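Local coordinates for protein formylmethanofuran--tetrahydromethanopterin formyltransferase (Methanosarcina barkeri, PDB 1M5S) that catalyses the reversible transfer of a formyl group from formylmethanofuran to tetrahydromethanopterin in the pathway that makes methane from carbon dioxide, at residues R22-A27 / S63-G68; D67-V72 / T101-N106; N165-G170 / V244-I249. All coordinates share one frame; numbering follows the deposited sequence.

Contact 1 (R22-A27 / S63-G68); sequences RVLITA and SETPDG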
ATOM      1  N   ARG A  22     -17.184  18.645   5.851  1.00 28.42           N
ATOM      2  CA  ARG A  22     -16.503  17.491   6.454  1.00 24.38           C
ATOM      3  C   ARG A  22     -17.443  16.282   6.450  1.00 27.33           C
ATOM      4  O   ARG A  22     -18.615  16.383   6.845  1.00 25.00           O
ATOM      5  CB  ARG A  22     -16.116  17.841   7.890  1.00 27.76           C
ATOM      6  CG  ARG A  22     -14.925  17.044   8.422  1.00 22.68           C
ATOM      7  CD  ARG A  22     -14.940  16.949   9.947  1.00 31.25           C
ATOM      8  NE  ARG A  22     -13.630  16.644  10.537  1.00 28.08           N
ATOM      9  CZ  ARG A  22     -13.482  16.142  11.771  1.00 36.51           C
ATOM     10  NH1 ARG A  22     -14.551  15.889  12.542  1.00 34.29           N
ATOM     11  NH2 ARG A  22     -12.301  15.855  12.329  1.00 34.73           N
ATOM     12  N   VAL A  23     -16.937  15.166   5.922  1.00 26.89           N
ATOM     13  CA  VAL A  23     -17.671  13.896   5.835  1.00 20.01           C
ATOM     14  C   VAL A  23     -16.826  12.755   6.420  1.00 28.70           C
ATOM     15  O   VAL A  23     -15.646  12.630   6.101  1.00 21.39           O
ATOM     16  CB  VAL A  23     -18.014  13.519   4.363  1.00 24.28           C
ATOM     17  CG1 VAL A  23     -18.910  12.302   4.334  1.00 28.27           C
ATOM     18  CG2 VAL A  23     -18.661  14.679   3.657  1.00 24.61           C
ATOM     19  N   LEU A  24     -17.449  11.901   7.232  1.00 24.17           N
ATOM     20  CA  LEU A  24     -16.820  10.670   7.702  1.00 29.23           C
ATOM     21  C   LEU A  24     -17.312   9.477   6.886  1.00 28.06           C
ATOM     22  O   LEU A  24     -18.515   9.220   6.817  1.00 25.57           O
ATOM     23  CB  LEU A  24     -17.149  10.435   9.178  1.00 24.67           C
ATOM     24  CG  LEU A  24     -16.713   9.114   9.812  1.00 21.05           C
ATOM     25  CD1 LEU A  24     -15.203   8.984   9.777  1.00 22.46           C
ATOM     26  CD2 LEU A  24     -17.203   9.058  11.234  1.00 23.54           C
ATOM     27  N   ILE A  25     -16.395   8.832   6.172  1.00 26.45           N
ATOM     28  CA  ILE A  25     -16.710   7.583   5.486  1.00 20.32           C
ATOM     29  C   ILE A  25     -16.164   6.416   6.307  1.00 24.96           C
ATOM     30  O   ILE A  25     -14.966   6.359   6.581  1.00 20.61           O
ATOM     31  CB  ILE A  25     -16.094   7.534   4.062  1.00 25.22           C
ATOM     32  CG1 ILE A  25     -16.524   8.762   3.254  1.00 17.37           C
ATOM     33  CG2 ILE A  25     -16.550   6.268   3.331  1.00 20.62           C
ATOM     34  CD1 ILE A  25     -15.665   9.027   2.042  1.00 24.29           C
ATOM     35  N   THR A  26     -17.059   5.569   6.818  1.00 22.28           N
ATOM     36  CA  THR A  26     -16.636   4.316   7.440  1.00 19.74           C
ATOM     37  C   THR A  26     -16.804   3.160   6.469  1.00 18.27           C
ATOM     38  O   THR A  26     -17.448   3.303   5.421  1.00 15.67           O
ATOM     39  CB  THR A  26     -17.417   3.989   8.726  1.00 17.74           C
ATOM     40  OG1 THR A  26     -18.755   3.615   8.393  1.00 18.00           O
ATOM     41  CG2 THR A  26     -17.431   5.191   9.685  1.00 25.47           C
ATOM     42  N   ALA A  27     -16.126   2.054   6.764  1.00 15.85           N
ATOM     43  CA  ALA A  27     -16.150   0.880   5.905  1.00 15.25           C
ATOM     44  C   ALA A  27     -15.730  -0.332   6.716  1.00 17.21           C
ATOM     45  O   ALA A  27     -15.390  -0.204   7.898  1.00 17.85           O
ATOM     46  CB  ALA A  27     -15.217   1.075   4.716  1.00 19.33           C
ATOM     47  N   SER A  63     -12.499   3.432  17.375  1.00 27.25           N
ATOM     48  CA  SER A  63     -12.856   3.815  18.734  1.00 30.42           C
ATOM     49  C   SER A  63     -13.510   5.195  18.797  1.00 29.36           C
ATOM     50  O   SER A  63     -13.932   5.628  19.865  1.00 32.50           O
ATOM     51  CB  SER A  63     -11.617   3.780  19.633  1.00 32.98           C
ATOM     52  OG  SER A  63     -10.715   4.825  19.308  1.00 40.04           O
ATOM     53  N   GLU A  64     -13.673   5.844  17.648  1.00 26.89           N
ATOM     54  CA  GLU A  64     -14.221   7.196  17.624  1.00 28.92           C
ATOM     55  C   GLU A  64     -15.393   7.394  16.663  1.00 31.01           C
ATOM     56  O   GLU A  64     -16.017   8.448  16.661  1.00 32.76           O
ATOM     57  CB  GLU A  64     -13.112   8.204  17.307  1.00 29.45           C
ATOM     58  CG  GLU A  64     -12.755   8.301  15.831  1.00 35.84           C
ATOM     59  CD  GLU A  64     -11.645   9.288  15.560  1.00 42.78           C
ATOM     60  OE1 GLU A  64     -11.822  10.478  15.879  1.00 39.55           O
ATOM     61  OE2 GLU A  64     -10.596   8.878  15.020  1.00 34.10           O
ATOM     62  N   THR A  65     -15.669   6.400  15.823  1.00 23.68           N
ATOM     63  CA  THR A  65     -16.723   6.524  14.814  1.00 23.31           C
ATOM     64  C   THR A  65     -18.076   6.087  15.367  1.00 19.52           C
ATOM     65  O   THR A  65     -18.141   5.306  16.322  1.00 26.22           O
ATOM     66  CB  THR A  65     -16.418   5.677  13.564  1.00 26.81           C
ATOM     67  OG1 THR A  65     -16.261   4.305  13.948  1.00 22.16           O
ATOM     68  CG2 THR A  65     -15.155   6.178  12.874  1.00 23.76           C
ATOM     69  N   PRO A  66     -19.175   6.597  14.776  1.00 21.36           N
ATOM     70  CA  PRO A  66     -20.538   6.336  15.252  1.00 25.26           C
ATOM     71  C   PRO A  66     -20.870   4.846  15.254  1.00 30.78           C
ATOM     72  O   PRO A  66     -21.544   4.355  16.162  1.00 29.55           O
ATOM     73  CB  PRO A  66     -21.405   7.093  14.259  1.00 34.92           C
ATOM     74  CG  PRO A  66     -20.511   8.184  13.760  1.00 28.74           C
ATOM     75  CD  PRO A  66     -19.182   7.523  13.632  1.00 26.02           C
ATOM     76  N   ASP A  67     -20.321   4.118  14.282  1.00 24.24           N
ATOM     77  CA  ASP A  67     -20.599   2.694  14.123  1.00 15.82           C
ATOM     78  C   ASP A  67     -19.450   1.787  14.558  1.00 24.04           C
ATOM     79  O   ASP A  67     -19.493   0.574  14.342  1.00 25.25           O
ATOM     80  CB  ASP A  67     -20.986   2.392  12.663  1.00 19.47           C
ATOM     81  CG  ASP A  67     -19.877   2.704  11.674  1.00 23.53           C
ATOM     82  OD1 ASP A  67     -18.796   3.173  12.091  1.00 19.63           O
ATOM     83  OD2 ASP A  67     -20.103   2.490  10.464  1.00 20.94           O
ATOM     84  N   GLY A  68     -18.422   2.380  15.160  1.00 22.04           N
ATOM     85  CA  GLY A  68     -17.336   1.589  15.711  1.00 23.28           C
ATOM     86  C   GLY A  68     -16.463   0.942  14.647  1.00 23.98           C
ATOM     87  O   GLY A  68     -15.711   0.012  14.921  1.00 20.00           O
TER
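Thr26 and Asp67 meet tip to tip where a type I beta turn, running from Thr65 to Gly68 in the connection between strands 53-60 and 71-78, packs on the end of strand 12-26 in the alpha/beta fold. The polar part is one hydrogen bond: Thr26 OG1 donates to Asp67 OD2 at 2.7 Å, meeting the carboxylate on its syn side and 16° out of its plane. Asp67 CG sits between its own backbone N and carbonyl carbon (chi1 62°), which swings the carboxylate back from the turn toward the strand. The same OD2 is paired with Arg69, whose NH2 also bonds Thr26 OG1, so hydroxyl, carboxylate and guanidinium form a compact polar cluster. An alanine in place of Asp67 would probably leave the Arg69 guanidinium without its countercharge and the Thr26 hydroxyl without its acceptor. The turn itself closes through Gly68 N to Thr65 O, 3.2 Å. Beside the polar group lies an apolar patch. Thr65 CG2 is 4.0 Å from Thr26 CG2, while Thr65 OG1 bonds Arg69 O. Leu24 crosses Thr65 at about a right angle and reaches Pro66 tip to tip, its CD2 pressed to 3.5 Å from Pro66 CD.

Contact 2 (D67-V72 / T101-N106); sequences DGRPGV and TTAVFN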
ATOM      1  N   ASP A  67     -20.321   4.118  14.282  1.00 24.24           N
ATOM      2  CA  ASP A  67     -20.599   2.694  14.123  1.00 15.82           C
ATOM      3  C   ASP A  67     -19.450   1.787  14.558  1.00 24.04           C
ATOM      4  O   ASP A  67     -19.493   0.574  14.342  1.00 25.25           O
ATOM      5  CB  ASP A  67     -20.986   2.392  12.663  1.00 19.47           C
ATOM      6  CG  ASP A  67     -19.877   2.704  11.674  1.00 23.53           C
ATOM      7  OD1 ASP A  67     -18.796   3.173  12.091  1.00 19.63           O
ATOM      8  OD2 ASP A  67     -20.103   2.490  10.464  1.00 20.94           O
ATOM      9  N   GLY A  68     -18.422   2.380  15.160  1.00 22.04           N
ATOM     10  CA  GLY A  68     -17.336   1.589  15.711  1.00 23.28           C
ATOM     11  C   GLY A  68     -16.463   0.942  14.647  1.00 23.98           C
ATOM     12  O   GLY A  68     -15.711   0.012  14.921  1.00 20.00           O
ATOM     13  N   ARG A  69     -16.506   1.500  13.448  1.00 22.67           N
ATOM     14  CA  ARG A  69     -15.812   0.903  12.294  1.00 20.93           C
ATOM     15  C   ARG A  69     -14.680   1.820  11.834  1.00 22.97           C
ATOM     16  O   ARG A  69     -14.684   3.027  12.115  1.00 27.84           O
ATOM     17  CB  ARG A  69     -16.776   0.740  11.117  1.00 23.77           C
ATOM     18  CG  ARG A  69     -17.794  -0.382  11.313  1.00 20.37           C
ATOM     19  CD  ARG A  69     -18.392  -0.882   9.995  1.00 21.25           C
ATOM     20  NE  ARG A  69     -18.909   0.202   9.144  1.00 20.11           N
ATOM     21  CZ  ARG A  69     -19.286   0.038   7.867  1.00 19.39           C
ATOM     22  NH1 ARG A  69     -19.208  -1.160   7.272  1.00 18.37           N
ATOM     23  NH2 ARG A  69     -19.760   1.025   7.093  1.00 18.28           N
ATOM     24  N   PRO A  70     -13.661   1.266  11.177  1.00 16.73           N
ATOM     25  CA  PRO A  70     -12.627   2.173  10.651  1.00 17.80           C
ATOM     26  C   PRO A  70     -13.210   3.182   9.660  1.00 14.62           C
ATOM     27  O   PRO A  70     -14.129   2.853   8.908  1.00 17.46           O
ATOM     28  CB  PRO A  70     -11.656   1.218   9.970  1.00 16.79           C
ATOM     29  CG  PRO A  70     -12.589   0.109   9.490  1.00 13.91           C
ATOM     30  CD  PRO A  70     -13.426  -0.114  10.723  1.00 15.84           C
ATOM     31  N   GLY A  71     -12.703   4.414   9.668  1.00 19.15           N
ATOM     32  CA  GLY A  71     -13.184   5.400   8.709  1.00 18.73           C
ATOM     33  C   GLY A  71     -12.147   6.414   8.251  1.00 17.64           C
ATOM     34  O   GLY A  71     -10.972   6.321   8.601  1.00 18.60           O
ATOM     35  N   VAL A  72     -12.570   7.313   7.365  1.00 17.70           N
ATOM     36  CA  VAL A  72     -11.719   8.386   6.847  1.00 15.53           C
ATOM     37  C   VAL A  72     -12.549   9.672   6.808  1.00 16.09           C
ATOM     38  O   VAL A  72     -13.654   9.684   6.261  1.00 17.54           O
ATOM     39  CB  VAL A  72     -11.215   8.098   5.403  1.00 18.46           C
ATOM     40  CG1 VAL A  72     -10.275   9.199   4.951  1.00 24.03           C
ATOM     41  CG2 VAL A  72     -10.512   6.752   5.335  1.00 16.40           C
ATOM     42  N   THR A 101     -19.015  -1.508   1.174  1.00 13.81           N
ATOM     43  CA  THR A 101     -19.100  -1.501   2.637  1.00 12.28           C
ATOM     44  C   THR A 101     -19.168  -0.143   3.329  1.00 17.47           C
ATOM     45  O   THR A 101     -19.149  -0.077   4.560  1.00 19.39           O
ATOM     46  CB  THR A 101     -17.956  -2.324   3.304  1.00 17.54           C
ATOM     47  OG1 THR A 101     -16.757  -1.537   3.379  1.00 18.20           O
ATOM     48  CG2 THR A 101     -17.688  -3.601   2.524  1.00 17.22           C
ATOM     49  N   THR A 102     -19.313   0.927   2.556  1.00 19.73           N
ATOM     50  CA  THR A 102     -19.252   2.267   3.123  1.00 19.06           C
ATOM     51  C   THR A 102     -20.507   2.681   3.884  1.00 23.53           C
ATOM     52  O   THR A 102     -21.608   2.206   3.605  1.00 21.91           O
ATOM     53  CB  THR A 102     -18.995   3.303   2.037  1.00 15.18           C
ATOM     54  OG1 THR A 102     -19.941   3.125   0.978  1.00 19.94           O
ATOM     55  CG2 THR A 102     -17.590   3.153   1.491  1.00 17.67           C
ATOM     56  N   ALA A 103     -20.308   3.504   4.909  1.00 25.81           N
ATOM     57  CA  ALA A 103     -21.386   4.281   5.522  1.00 21.35           C
ATOM     58  C   ALA A 103     -20.904   5.725   5.599  1.00 23.44           C
ATOM     59  O   ALA A 103     -19.700   5.978   5.616  1.00 19.01           O
ATOM     60  CB  ALA A 103     -21.704   3.753   6.919  1.00 18.14           C
ATOM     61  N   VAL A 104     -21.839   6.667   5.505  1.00 26.06           N
ATOM     62  CA  VAL A 104     -21.521   8.092   5.523  1.00 24.68           C
ATOM     63  C   VAL A 104     -22.133   8.745   6.755  1.00 24.42           C
ATOM     64  O   VAL A 104     -23.322   8.581   7.024  1.00 24.23           O
ATOM     65  CB  VAL A 104     -22.067   8.806   4.266  1.00 24.69           C
ATOM     66  CG1 VAL A 104     -21.932  10.311   4.413  1.00 29.77           C
ATOM     67  CG2 VAL A 104     -21.320   8.342   3.045  1.00 35.51           C
ATOM     68  N   PHE A 105     -21.303   9.447   7.518  1.00 28.37           N
ATOM     69  CA  PHE A 105     -21.758  10.206   8.676  1.00 24.42           C
ATOM     70  C   PHE A 105     -21.346  11.666   8.558  1.00 31.89           C
ATOM     71  O   PHE A 105     -20.509  12.026   7.726  1.00 23.39           O
ATOM     72  CB  PHE A 105     -21.186   9.609   9.961  1.00 24.18           C
ATOM     73  CG  PHE A 105     -21.584   8.177  10.187  1.00 33.43           C
ATOM     74  CD1 PHE A 105     -22.801   7.865  10.778  1.00 26.11           C
ATOM     75  CD2 PHE A 105     -20.758   7.139   9.773  1.00 28.66           C
ATOM     76  CE1 PHE A 105     -23.191   6.541  10.951  1.00 31.18           C
ATOM     77  CE2 PHE A 105     -21.142   5.817   9.946  1.00 33.33           C
ATOM     78  CZ  PHE A 105     -22.362   5.521  10.535  1.00 29.81           C
ATOM     79  N   ASN A 106     -21.933  12.500   9.408  1.00 25.37           N
ATOM     80  CA  ASN A 106     -21.715  13.942   9.362  1.00 26.33           C
ATOM     81  C   ASN A 106     -20.420  14.311  10.086  1.00 18.27           C
ATOM     82  O   ASN A 106     -20.283  14.067  11.287  1.00 27.65           O
ATOM     83  CB  ASN A 106     -22.901  14.656  10.020  1.00 26.61           C
ATOM     84  CG  ASN A 106     -22.916  16.146   9.749  1.00 35.66           C
ATOM     85  OD1 ASN A 106     -21.957  16.714   9.215  1.00 25.15           O
ATOM     86  ND2 ASN A 106     -24.027  16.783  10.086  1.00 23.48           N
TER
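Arg69 reaches from an Asx turn begun at Asp67 and grips Thr101 O end-on, in the loop that leads into strand 103-106. NH1 and NH2 both donate to that one carbonyl oxygen, at 2.9 and 2.8 Å from Thr101 O respectively; the oxygen lies some 22° out of the guanidinium plane, and each bond is well bent, as expected when two N-H groups converge on a single acceptor. A bend at chi3 (-51°) turns the guanidinium so that NE faces back to its own turn, where it forms a salt bridge at 2.9 Å, from above the carboxylate plane, with Asp67 OD2, which also accepts from Thr26 OG1. Asp67 OD1 accepts from Arg69 N at 3.1 Å, also from above that plane, and this bond defines the Asx turn. With three nitrogens engaged, the guanidinium is held against rotation; Thr270 of a neighbouring subunit packs on Arg69. Ala103 fits beside it, its CB 3.4 Å from Arg69 NH2. Asp67 and Phe105 stand with carboxylate and ring planes 75° apart, and Asp67 OD2 lies at the edge of the Phe105 ring, near its plane. There the positive ring hydrogens would suit its charge, and Phe105 CE2 comes within 3.5 Å of Asp67 OD2.

Contact 3 (N165-G170 / V244-I249); sequences NFFIFG and VYEIVI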
ATOM      1  N   ASN A 165       0.053  27.397   2.769  1.00 20.89           N
ATOM      2  CA  ASN A 165       1.096  26.686   2.037  1.00 27.01           C
ATOM      3  C   ASN A 165       2.501  26.983   2.537  1.00 27.35           C
ATOM      4  O   ASN A 165       2.707  27.905   3.328  1.00 24.07           O
ATOM      5  CB  ASN A 165       1.002  27.007   0.535  1.00 27.28           C
ATOM      6  CG  ASN A 165       1.512  28.396   0.196  1.00 38.30           C
ATOM      7  OD1 ASN A 165       2.707  28.597  -0.005  1.00 32.74           O
ATOM      8  ND2 ASN A 165       0.604  29.358   0.117  1.00 29.00           N
ATOM      9  N   PHE A 166       3.446  26.134   2.138  1.00 24.30           N
ATOM     10  CA  PHE A 166       4.864  26.470   2.195  1.00 18.14           C
ATOM     11  C   PHE A 166       5.614  25.803   1.042  1.00 16.87           C
ATOM     12  O   PHE A 166       5.095  24.881   0.404  1.00 19.79           O
ATOM     13  CB  PHE A 166       5.464  26.074   3.553  1.00 20.23           C
ATOM     14  CG  PHE A 166       5.385  24.600   3.853  1.00 17.88           C
ATOM     15  CD1 PHE A 166       6.418  23.741   3.472  1.00 22.49           C
ATOM     16  CD2 PHE A 166       4.283  24.068   4.520  1.00 20.47           C
ATOM     17  CE1 PHE A 166       6.350  22.376   3.750  1.00 16.66           C
ATOM     18  CE2 PHE A 166       4.207  22.704   4.800  1.00 22.06           C
ATOM     19  CZ  PHE A 166       5.245  21.857   4.411  1.00 16.28           C
ATOM     20  N   PHE A 167       6.740  26.402   0.665  1.00 17.82           N
ATOM     21  CA  PHE A 167       7.577  25.907  -0.427  1.00 21.87           C
ATOM     22  C   PHE A 167       8.775  25.152   0.150  1.00 24.00           C
ATOM     23  O   PHE A 167       9.271  25.490   1.226  1.00 24.26           O
ATOM     24  CB  PHE A 167       8.087  27.078  -1.274  1.00 30.93           C
ATOM     25  CG  PHE A 167       7.061  27.665  -2.209  1.00 30.13           C
ATOM     26  CD1 PHE A 167       5.733  27.788  -1.833  1.00 36.78           C
ATOM     27  CD2 PHE A 167       7.439  28.123  -3.466  1.00 35.89           C
ATOM     28  CE1 PHE A 167       4.798  28.358  -2.695  1.00 31.48           C
ATOM     29  CE2 PHE A 167       6.512  28.692  -4.332  1.00 42.29           C
ATOM     30  CZ  PHE A 167       5.191  28.809  -3.944  1.00 37.93           C
ATOM     31  N   ILE A 168       9.222  24.121  -0.560  1.00 19.27           N
ATOM     32  CA  ILE A 168      10.398  23.345  -0.167  1.00 22.43           C
ATOM     33  C   ILE A 168      11.393  23.378  -1.310  1.00 16.39           C
ATOM     34  O   ILE A 168      11.115  22.868  -2.402  1.00 20.31           O
ATOM     35  CB  ILE A 168      10.062  21.853   0.120  1.00 20.66           C
ATOM     36  CG1 ILE A 168       8.970  21.733   1.180  1.00 17.81           C
ATOM     37  CG2 ILE A 168      11.307  21.110   0.614  1.00 25.42           C
ATOM     38  CD1 ILE A 168       8.374  20.340   1.249  1.00 19.74           C
ATOM     39  N   PHE A 169      12.536  24.016  -1.064  1.00 19.71           N
ATOM     40  CA  PHE A 169      13.635  24.082  -2.029  1.00 18.06           C
ATOM     41  C   PHE A 169      14.612  22.940  -1.733  1.00 18.14           C
ATOM     42  O   PHE A 169      15.070  22.791  -0.600  1.00 17.02           O
ATOM     43  CB  PHE A 169      14.382  25.419  -1.898  1.00 18.30           C
ATOM     44  CG  PHE A 169      13.571  26.622  -2.291  1.00 23.24           C
ATOM     45  CD1 PHE A 169      12.394  26.941  -1.617  1.00 28.59           C
ATOM     46  CD2 PHE A 169      14.013  27.467  -3.302  1.00 37.88           C
ATOM     47  CE1 PHE A 169      11.673  28.084  -1.942  1.00 28.50           C
ATOM     48  CE2 PHE A 169      13.301  28.613  -3.634  1.00 33.38           C
ATOM     49  CZ  PHE A 169      12.130  28.921  -2.953  1.00 33.71           C
ATOM     50  N   GLY A 170      14.942  22.144  -2.742  1.00 20.28           N
ATOM     51  CA  GLY A 170      15.873  21.054  -2.518  1.00 18.74           C
ATOM     52  C   GLY A 170      17.030  21.063  -3.498  1.00 20.13           C
ATOM     53  O   GLY A 170      16.905  21.596  -4.604  1.00 17.72           O
ATOM     54  N   VAL A 244      11.692  22.668  -6.633  1.00 17.86           N
ATOM     55  CA  VAL A 244      10.833  23.204  -5.593  1.00 19.19           C
ATOM     56  C   VAL A 244       9.498  22.473  -5.642  1.00 14.59           C
ATOM     57  O   VAL A 244       8.969  22.197  -6.722  1.00 24.27           O
ATOM     58  CB  VAL A 244      10.566  24.715  -5.794  1.00 20.95           C
ATOM     59  CG1 VAL A 244       9.779  25.271  -4.612  1.00 20.38           C
ATOM     60  CG2 VAL A 244      11.879  25.469  -5.966  1.00 23.71           C
ATOM     61  N   TYR A 245       8.998  22.096  -4.470  1.00 19.75           N
ATOM     62  CA  TYR A 245       7.633  21.596  -4.346  1.00 18.64           C
ATOM     63  C   TYR A 245       6.886  22.461  -3.344  1.00 16.22           C
ATOM     64  O   TYR A 245       7.482  22.999  -2.405  1.00 21.17           O
ATOM     65  CB  TYR A 245       7.614  20.128  -3.880  1.00 19.01           C
ATOM     66  CG  TYR A 245       7.964  19.141  -4.970  1.00 24.27           C
ATOM     67  CD1 TYR A 245       7.042  18.810  -5.965  1.00 22.98           C
ATOM     68  CD2 TYR A 245       9.237  18.580  -5.040  1.00 23.00           C
ATOM     69  CE1 TYR A 245       7.383  17.948  -7.002  1.00 18.16           C
ATOM     70  CE2 TYR A 245       9.587  17.729  -6.072  1.00 25.68           C
ATOM     71  CZ  TYR A 245       8.659  17.420  -7.048  1.00 21.12           C
ATOM     72  OH  TYR A 245       9.036  16.621  -8.092  1.00 20.87           O
ATOM     73  N   GLU A 246       5.585  22.613  -3.570  1.00 18.06           N
ATOM     74  CA  GLU A 246       4.726  23.355  -2.664  1.00 21.22           C
ATOM     75  C   GLU A 246       3.671  22.421  -2.077  1.00 20.90           C
ATOM     76  O   GLU A 246       3.239  21.471  -2.730  1.00 24.42           O
ATOM     77  CB  GLU A 246       4.056  24.505  -3.416  1.00 25.59           C
ATOM     78  CG  GLU A 246       2.963  25.205  -2.631  1.00 33.01           C
ATOM     79  CD  GLU A 246       2.216  26.252  -3.444  1.00 34.63           C
ATOM     80  OE1 GLU A 246       2.355  26.273  -4.691  1.00 26.22           O
ATOM     81  OE2 GLU A 246       1.483  27.054  -2.821  1.00 27.92           O
ATOM     82  N   ILE A 247       3.348  22.630  -0.805  1.00 17.57           N
ATOM     83  CA  ILE A 247       2.237  21.934  -0.178  1.00 21.95           C
ATOM     84  C   ILE A 247       1.141  22.949   0.137  1.00 30.56           C
ATOM     85  O   ILE A 247       1.394  23.939   0.821  1.00 27.93           O
ATOM     86  CB  ILE A 247       2.698  21.198   1.104  1.00 22.16           C
ATOM     87  CG1 ILE A 247       3.664  20.069   0.716  1.00 23.00           C
ATOM     88  CG2 ILE A 247       1.499  20.631   1.862  1.00 21.35           C
ATOM     89  CD1 ILE A 247       3.913  19.084   1.791  1.00 33.36           C
ATOM     90  N   VAL A 248       0.006  22.809  -0.550  1.00 23.96           N
ATOM     91  CA  VAL A 248      -1.183  23.617  -0.281  1.00 26.04           C
ATOM     92  C   VAL A 248      -2.067  22.944   0.760  1.00 28.72           C
ATOM     93  O   VAL A 248      -2.305  21.742   0.699  1.00 22.19           O
ATOM     94  CB  VAL A 248      -2.004  23.854  -1.565  1.00 33.03           C
ATOM     95  CG1 VAL A 248      -3.261  24.646  -1.246  1.00 29.08           C
ATOM     96  CG2 VAL A 248      -1.167  24.601  -2.585  1.00 32.00           C
ATOM     97  N   ILE A 249      -2.570  23.743   1.694  1.00 20.41           N
ATOM     98  CA  ILE A 249      -3.301  23.264   2.866  1.00 15.87           C
ATOM     99  C   ILE A 249      -4.633  24.029   2.979  1.00 31.38           C
ATOM    100  O   ILE A 249      -4.644  25.260   2.996  1.00 25.61           O
ATOM    101  CB  ILE A 249      -2.472  23.503   4.165  1.00 16.71           C
ATOM    102  CG1 ILE A 249      -1.093  22.857   4.029  1.00 19.36           C
ATOM    103  CG2 ILE A 249      -3.201  22.957   5.379  1.00 22.26           C
ATOM    104  CD1 ILE A 249      -0.111  23.251   5.092  1.00 26.01           C
TER
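Phe166 and Ile168 pair with Ile247 and Tyr245 as the hydrogen-bonded positions of two antiparallel strands, whose directions differ by 160° and whose axes approach to 4.7 Å. The shortest of the four backbone bonds is Ile168 N to Tyr245 O, 2.8 Å. On the face carrying Phe166 and Ile168, the Phe166 ring lies beside Ile247, with Ile247 CB over one face near the rim and Phe166 CZ 4.0 Å from Ile247 CD1. Helices 173-187 and 254-268 cover this side, and Tyr245 OH is hydrogen-bonded to Glu146 of a neighbouring subunit. The other face carries Asn165, Phe167, Phe169, Val244, Glu246 and Val248. Glu246 CG is anti to its backbone N (chi1 170°), carrying the chain across Phe167: CB makes a CH-pi contact 4.3 Å from the centroid of the Phe167 ring, and Glu246 CD lies 3.4 Å from Phe167 CE1. Val244 CG2 similarly sits 4.2 Å from the Phe169 ring centroid. Glu246 OE2 also comes to 3.4 Å from Asn165 OD1, two acceptors and not a hydrogen bond; Asn165 OD1 instead accepts from Gly280 N. The position of the Glu246 carboxylate is thus set by packing against the Phe167 ring and the Asn165 amide rather than by a bond between them.

Contacts 1 and 2 are neighbours, their centres 4 Å apart, and they share Asp67 and Gly68. Strand 12-26 runs between strands 71-78 and 103-106, and probable backbone hydrogen bonds from Ile25 O to Val72 N and from Leu24 O to Phe105 N join the two contacts through it. Contact 3 follows later in the chain, in the family's proximal lobe, on the opposite side of the chain's centre; its centre is about 31 Å from that of contact 1 and about 32 Å from that of contact 2. The two sides of the molecule are linked through long strand 147-170, which pairs with strands 12-26, 103-106 and 243-251. Contacts 1 and 2 touch one neighbouring subunit of the homotetramer, and contacts 2 and 3 reach another.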